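Local coordinates for beta-galactosidase (Bacteroides thetaiotaomicron, PDB 5MUJ), which probably acts as a glycoside hydrolase on the plant pectin rhamnogalacturonan II, whose chain B oligosaccharide it binds within a five-bladed beta-propeller, at residues A[262-274]-A[283-295]. Sequence-based numbering, arbitrary orientation.
Sequences FAHEADGTITGDA and YVMFYFSAFEPSR
Phe262 sets its ring edge on the face of Tyr287 in a T-shaped stack: CE2 of Phe262 stands over the ring centre, 3.4 Å from Tyr287 CE2, with the planes at 81°. The selenium of Met285 lies obliquely to the Phe262 ring, 3.6 Å from CD2, a Met-aromatic contact. His264 adds an imidazole nearly parallel to Tyr287 but slid past it, so overlap is slight. Its ND1 pairs with Thr271 OG1 at 2.8 Å and its NE2 with Asp314 OD2, two bonds that together fix the ring's rotation; Tyr287 OH is hydrogen-bonded to OD1 of the same carboxylate, tying the cluster to strand 313-314 across the four-stranded blade. Gly272 N lies over one face of the Phe288 ring, its N-H spent on Phe288 O; Asp273 CB and OD1 lie at the edge, the carboxylate nearly perpendicular, and CZ touches Ile270 CG2 at 3.5 Å. In the antiparallel ladder the straightest bond, Ile270 N to Ala290 O, has 175° at the hydrogen. Ile270 O accepts from Ala290 N and, at 2.7 Å, from Ser289 OG, on opposite faces of its plane; chi1 of -169° carries that OG across to strand 270-279. Beyond the ladder, Thr269 OG1 donates to Phe291 O at 2.8 Å. The Phe262-His264-Tyr287 cluster thus packs on the Thr271/Ser289 face, while Ile270 and Ala290, with Phe291 just beyond the strand, touch the bound glycan.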
loop_
_atom_site.group_PDB
_atom_site.type_symbol
_atom_site.label_atom_id
_atom_site.label_comp_id
_atom_site.label_asym_id
_atom_site.label_seq_id
_atom_site.Cartn_x
_atom_site.Cartn_y
_atom_site.Cartn_z
ATOM N N PHE A 262 3.101 15.132 2.272
ATOM C CA PHE A 262 3.629 14.836 0.952
ATOM C C PHE A 262 2.521 14.815 -0.065
ATOM O O PHE A 262 1.565 14.089 0.093
ATOM C CB PHE A 262 4.326 13.481 0.960
ATOM C CG PHE A 262 5.146 13.218 -0.263
ATOM C CD1 PHE A 262 6.146 14.093 -0.686
ATOM C CD2 PHE A 262 4.952 12.049 -0.959
ATOM C CE1 PHE A 262 6.907 13.824 -1.815
ATOM C CE2 PHE A 262 5.692 11.776 -2.084
ATOM C CZ PHE A 262 6.672 12.656 -2.524
ATOM N N ALA A 263 2.662 15.645 -1.098
ATOM C CA ALA A 263 1.648 15.805 -2.099
ATOM C C ALA A 263 2.290 16.314 -3.374
ATOM O O ALA A 263 3.362 16.909 -3.334
ATOM C CB ALA A 263 0.606 16.807 -1.637
ATOM N N HIS A 264 1.586 16.108 -4.485
ATOM C CA HIS A 264 1.915 16.725 -5.769
ATOM C C HIS A 264 0.693 17.448 -6.313
ATOM O O HIS A 264 -0.308 16.832 -6.639
ATOM C CB HIS A 264 2.393 15.636 -6.719
ATOM C CG HIS A 264 3.624 14.956 -6.238
ATOM N ND1 HIS A 264 3.593 13.762 -5.545
ATOM C CD2 HIS A 264 4.931 15.298 -6.348
ATOM C CE1 HIS A 264 4.831 13.406 -5.247
ATOM N NE2 HIS A 264 5.659 14.315 -5.729
ATOM N N GLU A 265 0.758 18.773 -6.393
ATOM C CA GLU A 265 -0.430 19.531 -6.701
ATOM C C GLU A 265 -0.690 19.736 -8.183
ATOM O O GLU A 265 -0.137 20.653 -8.814
ATOM C CB GLU A 265 -0.371 20.895 -6.019
ATOM C CG GLU A 265 -0.337 20.848 -4.520
ATOM C CD GLU A 265 -1.624 20.297 -3.924
ATOM O OE1 GLU A 265 -2.698 20.351 -4.567
ATOM O OE2 GLU A 265 -1.553 19.752 -2.808
ATOM N N ALA A 266 -1.575 18.897 -8.709
ATOM C CA ALA A 266 -2.232 19.141 -9.990
ATOM C C ALA A 266 -3.652 18.547 -9.902
ATOM O O ALA A 266 -3.966 17.772 -8.980
ATOM C CB ALA A 266 -1.439 18.507 -11.135
ATOM N N ASP A 267 -4.489 18.917 -10.870
ATOM C CA ASP A 267 -5.880 18.494 -10.918
ATOM C C ASP A 267 -6.032 16.976 -11.018
ATOM O O ASP A 267 -5.685 16.348 -12.045
ATOM C CB ASP A 267 -6.596 19.157 -12.098
ATOM C CG ASP A 267 -8.087 18.822 -12.149
ATOM O OD1 ASP A 267 -8.627 18.233 -11.180
ATOM O OD2 ASP A 267 -8.727 19.161 -13.164
ATOM N N GLY A 268 -6.565 16.401 -9.944
ATOM C CA GLY A 268 -6.878 14.990 -9.901
ATOM C C GLY A 268 -5.659 14.108 -9.667
ATOM O O GLY A 268 -5.806 12.890 -9.681
ATOM N N THR A 269 -4.477 14.674 -9.413
ATOM C CA THR A 269 -3.251 13.846 -9.247
ATOM C C THR A 269 -3.306 13.078 -7.940
ATOM O O THR A 269 -3.741 13.631 -6.903
ATOM C CB THR A 269 -1.969 14.700 -9.230
ATOM O OG1 THR A 269 -1.905 15.451 -10.443
ATOM C CG2 THR A 269 -0.697 13.844 -9.081
ATOM N N ILE A 270 -2.836 11.827 -7.985
ATOM C CA ILE A 270 -2.834 10.962 -6.834
ATOM C C ILE A 270 -1.410 10.783 -6.404
ATOM O O ILE A 270 -0.554 10.494 -7.228
ATOM C CB ILE A 270 -3.473 9.601 -7.148
ATOM C CG1 ILE A 270 -4.974 9.772 -7.372
ATOM C CG2 ILE A 270 -3.291 8.627 -6.007
ATOM C CD1 ILE A 270 -5.670 8.529 -7.912
ATOM N N THR A 271 -1.180 10.908 -5.113
ATOM C CA THR A 271 0.058 10.541 -4.463
ATOM C C THR A 271 -0.382 9.611 -3.342
ATOM O O THR A 271 -1.216 10.002 -2.488
ATOM C CB THR A 271 0.812 11.750 -3.866
ATOM O OG1 THR A 271 1.049 12.739 -4.886
ATOM C CG2 THR A 271 2.144 11.317 -3.208
ATOM N N GLY A 272 0.165 8.384 -3.339
ATOM C CA GLY A 272 -0.224 7.494 -2.307
ATOM C C GLY A 272 0.539 6.210 -2.088
ATOM O O GLY A 272 1.669 6.026 -2.535
ATOM N N ASP A 273 -0.131 5.356 -1.337
ATOM C CA ASP A 273 0.418 4.109 -0.840
ATOM C C ASP A 273 1.865 4.237 -0.381
ATOM O O ASP A 273 2.758 3.534 -0.840
ATOM C CB ASP A 273 0.189 2.972 -1.851
ATOM C CG ASP A 273 -1.306 2.636 -2.029
ATOM O OD1 ASP A 273 -2.176 3.507 -1.743
ATOM O OD2 ASP A 273 -1.625 1.484 -2.409
ATOM N N ALA A 274 2.074 5.116 0.576
ATOM C CA ALA A 274 3.350 5.316 1.195
ATOM C C ALA A 274 3.787 4.047 1.930
ATOM O O ALA A 274 3.028 3.484 2.731
ATOM C CB ALA A 274 3.343 6.517 2.135
ATOM N N TYR A 283 15.060 7.796 6.116
ATOM C CA TYR A 283 13.820 7.103 5.767
ATOM C C TYR A 283 13.601 7.254 4.285
ATOM O O TYR A 283 13.789 8.353 3.741
ATOM C CB TYR A 283 12.601 7.697 6.506
ATOM C CG TYR A 283 12.673 7.538 7.999
ATOM C CD1 TYR A 283 12.362 6.313 8.611
ATOM C CD2 TYR A 283 13.043 8.606 8.814
ATOM C CE1 TYR A 283 12.413 6.176 9.986
ATOM C CE2 TYR A 283 13.136 8.450 10.178
ATOM C CZ TYR A 283 12.818 7.238 10.753
ATOM O OH TYR A 283 12.899 7.114 12.116
ATOM N N VAL A 284 13.220 6.146 3.635
ATOM C CA VAL A 284 12.868 6.130 2.240
ATOM C C VAL A 284 11.396 5.789 2.098
ATOM O O VAL A 284 10.943 4.769 2.618
ATOM C CB VAL A 284 13.721 5.083 1.492
ATOM C CG1 VAL A 284 13.331 5.033 0.012
ATOM C CG2 VAL A 284 15.172 5.451 1.676
HETATM N N MSE A 285 10.642 6.650 1.421
HETATM C CA MSE A 285 9.263 6.396 1.156
HETATM C C MSE A 285 9.156 5.974 -0.273
HETATM O O MSE A 285 9.385 6.770 -1.186
HETATM C CB MSE A 285 8.415 7.663 1.361
HETATM C CG MSE A 285 6.949 7.403 1.094
HETATM SE SE MSE A 285 5.984 9.070 0.802
HETATM C CE MSE A 285 5.955 9.668 2.661
ATOM N N PHE A 286 8.750 4.721 -0.454
ATOM C CA PHE A 286 8.281 4.246 -1.745
ATOM C C PHE A 286 6.828 4.688 -1.843
ATOM O O PHE A 286 6.069 4.510 -0.884
ATOM C CB PHE A 286 8.407 2.712 -1.823
ATOM C CG PHE A 286 9.814 2.234 -1.713
ATOM C CD1 PHE A 286 10.658 2.335 -2.808
ATOM C CD2 PHE A 286 10.332 1.776 -0.507
ATOM C CE1 PHE A 286 11.969 1.861 -2.729
ATOM C CE2 PHE A 286 11.642 1.348 -0.421
ATOM C CZ PHE A 286 12.473 1.453 -1.535
ATOM N N TYR A 287 6.463 5.264 -2.980
ATOM C CA TYR A 287 5.078 5.726 -3.200
ATOM C C TYR A 287 4.712 5.607 -4.666
ATOM O O TYR A 287 5.613 5.518 -5.540
ATOM C CB TYR A 287 4.929 7.165 -2.680
ATOM C CG TYR A 287 5.528 8.224 -3.548
ATOM C CD1 TYR A 287 4.756 8.843 -4.541
ATOM C CD2 TYR A 287 6.847 8.641 -3.375
ATOM C CE1 TYR A 287 5.305 9.848 -5.344
ATOM C CE2 TYR A 287 7.396 9.642 -4.166
ATOM C CZ TYR A 287 6.607 10.236 -5.146
ATOM O OH TYR A 287 7.163 11.214 -5.929
ATOM N N PHE A 288 3.418 5.616 -4.959
ATOM C CA PHE A 288 2.924 5.707 -6.332
ATOM C C PHE A 288 2.268 7.046 -6.570
ATOM O O PHE A 288 1.750 7.726 -5.627
ATOM C CB PHE A 288 1.940 4.605 -6.757
ATOM C CG PHE A 288 0.453 4.875 -6.509
ATOM C CD1 PHE A 288 -0.133 4.632 -5.248
ATOM C CD2 PHE A 288 -0.401 5.282 -7.535
ATOM C CE1 PHE A 288 -1.469 4.799 -5.033
ATOM C CE2 PHE A 288 -1.782 5.545 -7.289
ATOM C CZ PHE A 288 -2.300 5.269 -6.052
ATOM N N SER A 289 2.256 7.403 -7.840
ATOM C CA SER A 289 1.506 8.546 -8.289
ATOM C C SER A 289 0.740 8.180 -9.543
ATOM O O SER A 289 1.155 7.307 -10.301
ATOM C CB SER A 289 2.439 9.721 -8.544
ATOM O OG SER A 289 1.688 10.923 -8.740
ATOM N N ALA A 290 -0.400 8.806 -9.744
ATOM C CA ALA A 290 -1.194 8.641 -10.956
ATOM C C ALA A 290 -1.681 9.997 -11.406
ATOM O O ALA A 290 -1.902 10.901 -10.551
ATOM C CB ALA A 290 -2.371 7.690 -10.782
ATOM N N PHE A 291 -1.888 10.139 -12.716
ATOM C CA PHE A 291 -2.451 11.393 -13.306
ATOM C C PHE A 291 -1.588 12.586 -12.913
ATOM O O PHE A 291 -2.100 13.682 -12.626
ATOM C CB PHE A 291 -3.924 11.571 -12.930
ATOM C CG PHE A 291 -4.720 10.321 -13.099
ATOM C CD1 PHE A 291 -4.769 9.691 -14.339
ATOM C CD2 PHE A 291 -5.327 9.700 -12.003
ATOM C CE1 PHE A 291 -5.451 8.490 -14.499
ATOM C CE2 PHE A 291 -6.007 8.501 -12.161
ATOM C CZ PHE A 291 -6.058 7.892 -13.407
ATOM N N GLU A 292 -0.275 12.366 -12.917
ATOM C CA GLU A 292 0.728 13.427 -12.770
ATOM C C GLU A 292 0.998 14.028 -14.162
ATOM O O GLU A 292 1.401 13.320 -15.069
ATOM C CB GLU A 292 2.006 12.818 -12.169
ATOM C CG GLU A 292 3.255 13.647 -12.160
ATOM C CD GLU A 292 3.034 15.082 -11.716
ATOM O OE1 GLU A 292 2.452 15.285 -10.636
ATOM O OE2 GLU A 292 3.477 15.991 -12.437
ATOM N N PRO A 293 0.761 15.349 -14.355
ATOM C CA PRO A 293 0.994 15.882 -15.728
ATOM C C PRO A 293 2.406 15.731 -16.336
ATOM O O PRO A 293 2.524 15.677 -17.566
ATOM C CB PRO A 293 0.691 17.373 -15.585
ATOM C CG PRO A 293 -0.082 17.513 -14.334
ATOM C CD PRO A 293 0.176 16.354 -13.441
ATOM N N SER A 294 3.446 15.678 -15.495
ATOM C CA SER A 294 4.856 15.591 -15.954
ATOM C C SER A 294 5.319 14.227 -16.496
ATOM O O SER A 294 6.452 14.125 -16.970
ATOM C CB SER A 294 5.790 15.997 -14.824
ATOM O OG SER A 294 5.614 15.153 -13.700
ATOM N N ARG A 295 4.472 13.207 -16.368
ATOM C CA ARG A 295 4.661 11.875 -16.935
ATOM C C ARG A 295 3.660 11.570 -18.088
ATOM O O ARG A 295 2.442 11.924 -18.033
ATOM C CB ARG A 295 4.508 10.831 -15.821
ATOM C CG ARG A 295 5.776 10.507 -15.056
ATOM C CD ARG A 295 6.298 11.653 -14.256
ATOM N NE ARG A 295 7.190 11.202 -13.191
ATOM C CZ ARG A 295 7.591 11.915 -12.147
ATOM N NH1 ARG A 295 7.193 13.175 -11.988
ATOM N NH2 ARG A 295 8.402 11.381 -11.247
#